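Local coordinates for protein hydrolase, HAD superfamily, subfamily III A (Legionella pneumophila, PDB 3N1U) that probably hydrolyses 3-deoxy-D-manno-octulosonate 8-phosphate to 3-deoxy-D-manno-octulosonate and inorganic phosphate, with magnesium as cofactor, in lipopolysaccharide biosynthesis, at residues D25-G28 / V29-G33. Sequence-based numbering, arbitrary orientation.
Sequences DVDG and VLSDG. With CA (calcium ion), chain B.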
loop_
_atom_site.group_PDB
_atom_site.type_symbol
_atom_site.label_atom_id
_atom_site.label_comp_id
_atom_site.label_asym_id
_atom_site.label_seq_id
_atom_site.Cartn_x
_atom_site.Cartn_y
_atom_site.Cartn_z
ATOM N N ASP A 25 1.383 -20.027 -5.844
ATOM C CA ASP A 25 1.468 -19.885 -4.394
ATOM C C ASP A 25 0.486 -18.763 -3.978
ATOM O O ASP A 25 0.041 -17.985 -4.828
ATOM C CB ASP A 25 2.877 -19.468 -4.024
ATOM C CG ASP A 25 3.036 -19.223 -2.529
ATOM O OD1 ASP A 25 2.522 -20.016 -1.702
ATOM O OD2 ASP A 25 3.692 -18.237 -2.187
ATOM N N VAL A 26 0.131 -18.706 -2.688
ATOM C CA VAL A 26 -0.758 -17.633 -2.204
ATOM C C VAL A 26 -0.015 -16.410 -1.674
ATOM O O VAL A 26 0.115 -15.397 -2.360
ATOM C CB VAL A 26 -1.765 -18.165 -1.147
ATOM C CG1 VAL A 26 -2.635 -17.001 -0.635
ATOM C CG2 VAL A 26 -2.633 -19.269 -1.835
ATOM N N ASP A 27 0.538 -16.501 -0.455
ATOM C CA ASP A 27 1.017 -15.301 0.205
ATOM C C ASP A 27 2.268 -14.780 -0.477
ATOM O O ASP A 27 3.238 -15.537 -0.566
ATOM C CB ASP A 27 1.379 -15.646 1.648
ATOM C CG ASP A 27 0.162 -15.996 2.477
ATOM O OD1 ASP A 27 -0.611 -15.073 2.837
ATOM O OD2 ASP A 27 -0.027 -17.171 2.772
ATOM N N GLY A 28 2.255 -13.524 -0.936
ATOM C CA GLY A 28 3.436 -12.953 -1.645
ATOM C C GLY A 28 3.328 -13.061 -3.175
ATOM O O GLY A 28 4.128 -12.434 -3.938
ATOM N N VAL A 29 2.353 -13.849 -3.633
ATOM C CA VAL A 29 2.156 -14.095 -5.073
ATOM C C VAL A 29 0.748 -13.700 -5.513
ATOM O O VAL A 29 0.582 -12.813 -6.340
ATOM C CB VAL A 29 2.517 -15.580 -5.467
ATOM C CG1 VAL A 29 2.111 -15.913 -6.960
ATOM C CG2 VAL A 29 4.017 -15.864 -5.229
ATOM N N LEU A 30 -0.271 -14.334 -4.938
ATOM C CA LEU A 30 -1.630 -13.854 -5.130
ATOM C C LEU A 30 -1.943 -12.694 -4.150
ATOM O O LEU A 30 -2.889 -11.945 -4.350
ATOM C CB LEU A 30 -2.608 -15.015 -4.957
ATOM C CG LEU A 30 -2.601 -15.985 -6.191
ATOM C CD1 LEU A 30 -3.378 -17.240 -5.828
ATOM C CD2 LEU A 30 -3.278 -15.329 -7.416
ATOM N N SER A 31 -1.112 -12.548 -3.094
ATOM C CA SER A 31 -1.174 -11.362 -2.232
ATOM C C SER A 31 0.088 -10.566 -2.303
ATOM O O SER A 31 1.112 -11.075 -2.840
ATOM C CB SER A 31 -1.437 -11.799 -0.797
ATOM O OG SER A 31 -0.231 -12.304 -0.180
ATOM N N ASP A 32 0.048 -9.347 -1.692
ATOM C CA ASP A 32 1.208 -8.497 -1.479
ATOM C C ASP A 32 2.176 -9.078 -0.522
ATOM O O ASP A 32 3.271 -8.514 -0.314
ATOM C CB ASP A 32 0.819 -7.084 -0.836
ATOM C CG ASP A 32 -0.374 -7.159 0.187
ATOM O OD1 ASP A 32 -0.629 -8.218 0.803
ATOM O OD2 ASP A 32 -1.134 -6.132 0.341
ATOM N N GLY A 33 1.798 -10.173 0.125
ATOM C CA GLY A 33 2.700 -10.688 1.182
ATOM C C GLY A 33 2.264 -10.330 2.588
ATOM O O GLY A 33 2.830 -10.817 3.546
HETATM CA CA CA B . 4.839 -17.278 -0.575
HETATM O O HOH W 1 -0.184 -12.467 2.300
HETATM O O HOH W 2 4.009 -18.292 1.431
HETATM O O HOH W 3 6.238 -15.952 0.854
HETATM O O HOH W 4 6.275 -19.247 -0.650
#
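V26 O takes three backbone N-H groups of residues 29-33, which folds the continuous run 25-33 into a tight loop. L30 N reaches V26 O at 2.8 Å, in the carbonyl plane on a lone pair, while V29 N donates from above that plane and S31 N from a tilted position. G28 turns the chain with phi 95°, a conformation that suits glycine because a side chain would press on the carbonyl of D27; G33, at phi 101°, meets the same demand. The loop follows strand 21-24 of the parallel sheet, and D25, D27 and V29 fit the DxDx(T/V) motif of the HAD superfamily. A calcium ion sits here, where the magnesium cofactor probably binds, held by D25 OD2 at 2.2 Å, the backbone D27 O at 2.4 Å, three waters and D118. Placing CG anti to the backbone N (chi1 177°) lets the D25 carboxylate give OD2 to calcium while OD1 pairs with K95. Beside it, the compact branched V29 crosses the D25 side chain at about a right angle, CG2 lying 3.9 Å from OD2. D25 O is buried without a polar partner in the model, covered by V29 CB and by CG and CD1 of L30; the L30 side chain also packs on F47, I67 and V159. S31 suits its corner because one small hydroxyl can do several jobs: OG receives G28 N at 2.9 Å, accepts G33 N in an ST turn, and donates to a water. That water in turn donates to D27 OD1, which also forms a salt bridge with K45.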